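PT26-6P (Thermococcus sp., PDB 2WB7) is of unknown function but is encoded by an extrachromosomal mobile element of Euryarchaea and combines immunoglobulin-like domains with a helical domain. Local coordinates at residues A506-D509 / A510-K514; Y516-L519 / A520-Y523; Y93-D96 / E97-T101. All coordinates share one frame; numbering follows the deposited sequence.

Contact 1 (A506-D509 / A510-K514); sequences AKID and AEKAK
The amide nitrogen of A510 is satisfied by A506 O at 2.9 Å, and the three residues that follow repeat the step: E511 N donates to K507 O, K512 N to I508 O at 2.9 Å, and A513 N to D509 O at 2.9 Å. K514 N then donates to A510 O, so every carbonyl from A506 to A510 accepts a bond from four residues further along. This unbroken i to i+4 ladder is the alpha-helix 503-523 of the C-terminal helical domain, packed against helices 442-465 and 471-499. Side chains add little to the ladder themselves. With CG anti to its carbonyl carbon (chi1 -66°), K512 brings CG 3.4 Å from I508 O and 4.5 Å from I508 CG2; the chain then bends at its second and third torsions, and NZ leads away to salt bridges with D12 and E515. D509, though buried, has both carboxylate oxygens engaged: OD1 is hydrogen-bonded to S382 OG and OD2 forms a salt bridge with K497 on helix 471-499. The A510 methyl, CB, lies 3.5 Å from A506 O and touches Y447 of helix 442-465.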
loop_
_atom_site.group_PDB
_atom_site.type_symbol
_atom_site.label_atom_id
_atom_site.label_comp_id
_atom_site.label_asym_id
_atom_site.label_seq_id
_atom_site.Cartn_x
_atom_site.Cartn_y
_atom_site.Cartn_z
ATOM N N ALA A 506 5.698 -4.674 -17.474
ATOM C CA ALA A 506 6.961 -4.916 -18.158
ATOM C C ALA A 506 8.137 -4.790 -17.202
ATOM O O ALA A 506 9.107 -5.540 -17.288
ATOM C CB ALA A 506 7.113 -3.955 -19.294
ATOM N N LYS A 507 8.067 -3.826 -16.296
ATOM C CA LYS A 507 9.187 -3.587 -15.396
ATOM C C LYS A 507 9.297 -4.685 -14.352
ATOM O O LYS A 507 10.379 -5.008 -13.863
ATOM C CB LYS A 507 9.064 -2.217 -14.738
ATOM C CG LYS A 507 9.228 -1.056 -15.702
ATOM C CD LYS A 507 8.998 0.278 -14.982
ATOM C CE LYS A 507 9.925 1.366 -15.524
ATOM N NZ LYS A 507 9.713 2.660 -14.809
ATOM N N ILE A 508 8.165 -5.272 -14.012
ATOM C CA ILE A 508 8.196 -6.420 -13.122
ATOM C C ILE A 508 8.895 -7.608 -13.808
ATOM O O ILE A 508 9.862 -8.190 -13.277
ATOM C CB ILE A 508 6.788 -6.823 -12.676
ATOM C CG1 ILE A 508 6.211 -5.763 -11.720
ATOM C CG2 ILE A 508 6.840 -8.174 -12.026
ATOM C CD1 ILE A 508 4.711 -5.764 -11.609
ATOM N N ASP A 509 8.419 -7.955 -15.002
ATOM C CA ASP A 509 9.058 -9.015 -15.759
ATOM C C ASP A 509 10.570 -8.766 -15.860
ATOM O O ASP A 509 11.359 -9.662 -15.570
ATOM C CB ASP A 509 8.402 -9.160 -17.132
ATOM C CG ASP A 509 6.996 -9.724 -17.042
ATOM O OD1 ASP A 509 6.749 -10.499 -16.094
ATOM O OD2 ASP A 509 6.147 -9.404 -17.912
ATOM N N ALA A 510 10.966 -7.547 -16.229
ATOM C CA ALA A 510 12.381 -7.238 -16.429
ATOM C C ALA A 510 13.172 -7.414 -15.157
ATOM O O ALA A 510 14.309 -7.872 -15.192
ATOM C CB ALA A 510 12.569 -5.840 -16.981
ATOM N N GLU A 511 12.565 -7.077 -14.026
ATOM C CA GLU A 511 13.205 -7.281 -12.723
ATOM C C GLU A 511 13.386 -8.759 -12.382
ATOM O O GLU A 511 14.425 -9.168 -11.835
ATOM C CB GLU A 511 12.393 -6.610 -11.633
ATOM C CG GLU A 511 12.664 -7.161 -10.238
ATOM C CD GLU A 511 14.062 -6.824 -9.739
ATOM O OE1 GLU A 511 14.619 -5.787 -10.184
ATOM O OE2 GLU A 511 14.602 -7.602 -8.915
ATOM N N LYS A 512 12.363 -9.558 -12.680
ATOM C CA LYS A 512 12.462 -11.007 -12.493
ATOM C C LYS A 512 13.585 -11.553 -13.346
ATOM O O LYS A 512 14.338 -12.418 -12.908
ATOM C CB LYS A 512 11.166 -11.709 -12.884
ATOM C CG LYS A 512 9.994 -11.367 -11.996
ATOM C CD LYS A 512 10.390 -11.479 -10.530
ATOM C CE LYS A 512 10.254 -12.904 -10.017
ATOM N NZ LYS A 512 10.678 -12.998 -8.580
ATOM N N ALA A 513 13.684 -11.046 -14.574
ATOM C CA ALA A 513 14.773 -11.417 -15.480
ATOM C C ALA A 513 16.103 -11.230 -14.771
ATOM O O ALA A 513 16.869 -12.172 -14.602
ATOM C CB ALA A 513 14.725 -10.589 -16.749
ATOM N N LYS A 514 16.370 -10.003 -14.343
ATOM C CA LYS A 514 17.643 -9.711 -13.701
ATOM C C LYS A 514 17.906 -10.704 -12.568
ATOM O O LYS A 514 19.047 -11.099 -12.320
ATOM C CB LYS A 514 17.659 -8.278 -13.182
ATOM C CG LYS A 514 18.974 -7.867 -12.564
ATOM C CD LYS A 514 20.094 -7.823 -13.628
ATOM C CE LYS A 514 21.491 -8.026 -12.983
ATOM N NZ LYS A 514 21.771 -7.100 -11.811
#

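Contact 2 (Y516-L519 / A520-Y523); sequences YSNL and AKEY
A520 N donates to Y516 O at 2.9 Å and K521 N to S517 O at 3.1 Å, continuing the alpha-helical pattern of helix 503-523 in the helical domain. At E522 the pattern tightens. Its amide hydrogen bonds to L519 O at 3.0 Å, three residues back, and only weakly to N518 O at 3.4 Å; Y523 N likewise donates to A520 O, so i to i+3 bonds, as in a 3-10 turn, appear at E522 and Y523. Two side chains of 516-519 spend their polar ends on other parts of the fold: S517 OG is hydrogen-bonded to E454 on helix 442-465, and Y516 OH to D12, with the Y516 ring in a T-shaped stack with Y490. K521 runs back along the helix, extended until it bends at its last torsion, and carries CG over S517 O and CE to 3.8 Å from S517 OG. The packing then centres on L519. With CG anti to the backbone N (chi1 -179°), its branched end runs alongside the Y523 side chain, both pointing the same way, while the E522 side chain crosses it at a slant and brings OE1 3.4 Å from L519 CD1. L519 O lies at the edge of the Y523 ring, near its plane, and CD1 of L519 rests 3.8 Å from CE2 of that ring.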
loop_
_atom_site.group_PDB
_atom_site.type_symbol
_atom_site.label_atom_id
_atom_site.label_comp_id
_atom_site.label_asym_id
_atom_site.label_seq_id
_atom_site.Cartn_x
_atom_site.Cartn_y
_atom_site.Cartn_z
ATOM N N TYR A 516 16.694 -14.001 -11.983
ATOM C CA TYR A 516 17.010 -15.340 -12.445
ATOM C C TYR A 516 18.346 -15.389 -13.193
ATOM O O TYR A 516 19.088 -16.365 -13.121
ATOM C CB TYR A 516 15.871 -15.863 -13.328
ATOM C CG TYR A 516 14.660 -16.292 -12.538
ATOM C CD1 TYR A 516 14.206 -17.610 -12.569
ATOM C CD2 TYR A 516 13.987 -15.375 -11.732
ATOM C CE1 TYR A 516 13.090 -17.998 -11.825
ATOM C CE2 TYR A 516 12.884 -15.748 -10.995
ATOM C CZ TYR A 516 12.442 -17.057 -11.036
ATOM O OH TYR A 516 11.354 -17.407 -10.285
ATOM N N SER A 517 18.657 -14.336 -13.922
ATOM C CA SER A 517 19.945 -14.274 -14.550
ATOM C C SER A 517 21.044 -14.319 -13.492
ATOM O O SER A 517 22.006 -15.068 -13.631
ATOM C CB SER A 517 20.056 -13.027 -15.412
ATOM O OG SER A 517 21.362 -12.918 -15.938
ATOM N N ASN A 518 20.889 -13.560 -12.413
ATOM C CA ASN A 518 21.891 -13.592 -11.362
ATOM C C ASN A 518 21.951 -14.932 -10.647
ATOM O O ASN A 518 23.015 -15.368 -10.210
ATOM C CB ASN A 518 21.705 -12.447 -10.359
ATOM C CG ASN A 518 21.883 -11.077 -10.997
ATOM O OD1 ASN A 518 21.489 -10.063 -10.429
ATOM N ND2 ASN A 518 22.466 -11.044 -12.183
ATOM N N LEU A 519 20.810 -15.588 -10.507
ATOM C CA LEU A 519 20.816 -16.901 -9.888
ATOM C C LEU A 519 21.626 -17.832 -10.780
ATOM O O LEU A 519 22.465 -18.618 -10.289
ATOM C CB LEU A 519 19.397 -17.427 -9.701
ATOM C CG LEU A 519 19.276 -18.799 -9.032
ATOM C CD1 LEU A 519 20.116 -18.857 -7.793
ATOM C CD2 LEU A 519 17.848 -19.094 -8.699
ATOM N N ALA A 520 21.391 -17.735 -12.091
ATOM C CA ALA A 520 22.152 -18.540 -13.044
ATOM C C ALA A 520 23.656 -18.412 -12.818
ATOM O O ALA A 520 24.372 -19.415 -12.729
ATOM C CB ALA A 520 21.802 -18.179 -14.473
ATOM N N LYS A 521 24.134 -17.175 -12.724
ATOM C CA LYS A 521 25.563 -16.925 -12.634
ATOM C C LYS A 521 26.179 -17.482 -11.361
ATOM O O LYS A 521 27.392 -17.634 -11.273
ATOM C CB LYS A 521 25.854 -15.437 -12.718
ATOM C CG LYS A 521 25.306 -14.771 -13.947
ATOM C CD LYS A 521 25.699 -13.317 -13.965
ATOM C CE LYS A 521 25.071 -12.599 -15.139
ATOM N NZ LYS A 521 25.587 -13.125 -16.441
ATOM N N GLU A 522 25.361 -17.784 -10.367
ATOM C CA GLU A 522 25.925 -18.352 -9.156
ATOM C C GLU A 522 26.436 -19.753 -9.407
ATOM O O GLU A 522 27.268 -20.263 -8.663
ATOM C CB GLU A 522 24.912 -18.358 -8.030
ATOM C CG GLU A 522 24.711 -17.006 -7.414
ATOM C CD GLU A 522 23.514 -17.007 -6.515
ATOM O OE1 GLU A 522 22.988 -18.111 -6.237
ATOM O OE2 GLU A 522 23.084 -15.915 -6.085
ATOM N N TYR A 523 25.946 -20.368 -10.474
ATOM C CA TYR A 523 26.332 -21.722 -10.828
ATOM C C TYR A 523 27.488 -21.796 -11.833
ATOM O O TYR A 523 28.117 -22.838 -11.978
ATOM C CB TYR A 523 25.106 -22.463 -11.337
ATOM C CG TYR A 523 24.107 -22.609 -10.241
ATOM C CD1 TYR A 523 24.227 -23.635 -9.311
ATOM C CD2 TYR A 523 23.075 -21.694 -10.090
ATOM C CE1 TYR A 523 23.334 -23.772 -8.288
ATOM C CE2 TYR A 523 22.178 -21.829 -9.061
ATOM C CZ TYR A 523 22.317 -22.869 -8.171
ATOM O OH TYR A 523 21.433 -22.994 -7.147
#

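Contact 3 (Y93-D96 / E97-T101); sequences YVID and ENNRT
D96 holds the backbone of N98 and R100 in a beta-hairpin at the end of strand 85-96 in the immunoglobulin-like domain. The turn is roughly type I: N99 N bonds to D96 O at 3.0 Å. N99 then takes a left-handed backbone conformation, giving a G1-type bulge before the chain returns, and D96 N closes the loop on R100 O at 2.7 Å. The D96 carboxylate fills the inside of the turn. Its chi1 of 66° sets CG between the backbone N and the carbonyl carbon, folding the group back over the loop, where OD2 accepts from N98 N and from R100 N, each at 2.7 Å. The first of these bonds makes an Asx turn. The two donors come from opposite faces of the carboxylate, well out of its plane, while OD1 is hydrogen-bonded to Y102 OH. Replacing D96 by an alanine is likely to leave the N98 and R100 amides without their shared acceptor, and Y102 OH without its partner, with the turn freer to move. The R100 side chain crosses D96 with its CB against the carboxylate, then leads its guanidinium away. Beyond the turn, I95 and T101 form an antiparallel non-hydrogen-bonded pair, their side chains on the same face of the sheet. I95 runs alongside N99, CD1 lying 3.5 Å from N99 ND2. The T101 side chain crosses that of Y93 obliquely, with CG2 3.6 Å from Y93 CE2.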
loop_
_atom_site.group_PDB
_atom_site.type_symbol
_atom_site.label_atom_id
_atom_site.label_comp_id
_atom_site.label_asym_id
_atom_site.label_seq_id
_atom_site.Cartn_x
_atom_site.Cartn_y
_atom_site.Cartn_z
ATOM N N TYR A 93 -11.264 22.750 11.928
ATOM C CA TYR A 93 -11.493 22.303 10.569
ATOM C C TYR A 93 -10.216 22.369 9.743
ATOM O O TYR A 93 -9.206 22.955 10.164
ATOM C CB TYR A 93 -12.594 23.130 9.903
ATOM C CG TYR A 93 -12.349 24.619 9.939
ATOM C CD1 TYR A 93 -13.017 25.432 10.849
ATOM C CD2 TYR A 93 -11.448 25.212 9.066
ATOM C CE1 TYR A 93 -12.788 26.795 10.885
ATOM C CE2 TYR A 93 -11.216 26.565 9.093
ATOM C CZ TYR A 93 -11.886 27.355 9.997
ATOM O OH TYR A 93 -11.645 28.711 10.012
ATOM N N VAL A 94 -10.275 21.740 8.572
ATOM C CA VAL A 94 -9.170 21.725 7.629
ATOM C C VAL A 94 -9.439 22.804 6.603
ATOM O O VAL A 94 -10.581 23.004 6.191
ATOM C CB VAL A 94 -9.053 20.361 6.925
ATOM C CG1 VAL A 94 -8.251 20.481 5.641
ATOM C CG2 VAL A 94 -8.435 19.330 7.858
ATOM N N ILE A 95 -8.401 23.521 6.206
ATOM C CA ILE A 95 -8.583 24.569 5.220
ATOM C C ILE A 95 -7.587 24.412 4.080
ATOM O O ILE A 95 -6.396 24.198 4.309
ATOM C CB ILE A 95 -8.491 25.984 5.869
ATOM C CG1 ILE A 95 -8.612 27.075 4.805
ATOM C CG2 ILE A 95 -7.197 26.143 6.655
ATOM C CD1 ILE A 95 -8.586 28.473 5.362
ATOM N N ASP A 96 -8.076 24.487 2.849
ATOM C CA ASP A 96 -7.182 24.367 1.698
ATOM C C ASP A 96 -6.689 25.737 1.259
ATOM O O ASP A 96 -7.091 26.759 1.810
ATOM C CB ASP A 96 -7.857 23.646 0.526
ATOM C CG ASP A 96 -9.014 24.435 -0.058
ATOM O OD1 ASP A 96 -9.866 23.802 -0.718
ATOM O OD2 ASP A 96 -9.084 25.673 0.151
ATOM N N GLU A 97 -5.819 25.742 0.258
ATOM C CA GLU A 97 -5.203 26.965 -0.218
ATOM C C GLU A 97 -6.175 27.843 -0.998
ATOM O O GLU A 97 -5.751 28.754 -1.687
ATOM C CB GLU A 97 -4.001 26.629 -1.095
ATOM C CG GLU A 97 -4.394 26.076 -2.462
ATOM C CD GLU A 97 -3.261 25.335 -3.173
ATOM O OE1 GLU A 97 -2.505 24.578 -2.503
ATOM O OE2 GLU A 97 -3.144 25.497 -4.413
ATOM N N ASN A 98 -7.471 27.564 -0.914
ATOM C CA ASN A 98 -8.480 28.478 -1.455
ATOM C C ASN A 98 -9.499 28.842 -0.393
ATOM O O ASN A 98 -10.645 29.164 -0.715
ATOM C CB ASN A 98 -9.236 27.861 -2.628
ATOM C CG ASN A 98 -8.322 27.202 -3.623
ATOM O OD1 ASN A 98 -7.453 27.852 -4.208
ATOM N ND2 ASN A 98 -8.509 25.891 -3.828
ATOM N N ASN A 99 -9.100 28.775 0.872
ATOM C CA ASN A 99 -10.025 29.069 1.951
ATOM C C ASN A 99 -11.279 28.231 1.841
ATOM O O ASN A 99 -12.375 28.673 2.182
ATOM C CB ASN A 99 -10.397 30.542 1.940
ATOM C CG ASN A 99 -9.213 31.431 2.221
ATOM O OD1 ASN A 99 -8.755 32.165 1.344
ATOM N ND2 ASN A 99 -8.691 31.362 3.447
ATOM N N ARG A 100 -11.120 27.020 1.330
ATOM C CA ARG A 100 -12.201 26.067 1.429
ATOM C C ARG A 100 -11.946 25.188 2.649
ATOM O O ARG A 100 -10.796 24.808 2.925
ATOM C CB ARG A 100 -12.324 25.237 0.163
ATOM C CG ARG A 100 -13.681 24.632 0.029
ATOM C CD ARG A 100 -13.860 24.029 -1.342
ATOM N NE ARG A 100 -15.085 23.232 -1.420
ATOM C CZ ARG A 100 -15.154 22.033 -1.997
ATOM N NH1 ARG A 100 -14.064 21.484 -2.532
ATOM N NH2 ARG A 100 -16.306 21.375 -2.027
ATOM N N THR A 101 -13.011 24.884 3.388
ATOM C CA THR A 101 -12.861 24.204 4.666
ATOM C C THR A 101 -13.554 22.854 4.681
ATOM O O THR A 101 -14.655 22.721 4.151
ATOM C CB THR A 101 -13.445 25.041 5.817
ATOM O OG1 THR A 101 -14.846 25.226 5.607
ATOM C CG2 THR A 101 -12.770 26.392 5.896
#

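Following the chain from the N terminus, contact 3 comes first: it closes the short loop that joins strand 85-96 to strand 101-102 in the first immunoglobulin-like domain. Contacts 1 and 2 follow some four hundred residues later, consecutive on helix 503-523, the last helix of the chain, with centres about 15 Å apart. All three are in series, and none nests within or crosses another. The helical pair lies on the opposite side of the chain's centre from the hairpin, about 43 Å and 55 Å away between centres. Contact 3 thus belongs to a beta domain, whereas 506-514 and 516-523 set the final helix against helices 442-465 and 471-499 and, through D12, reach the N-terminal segment.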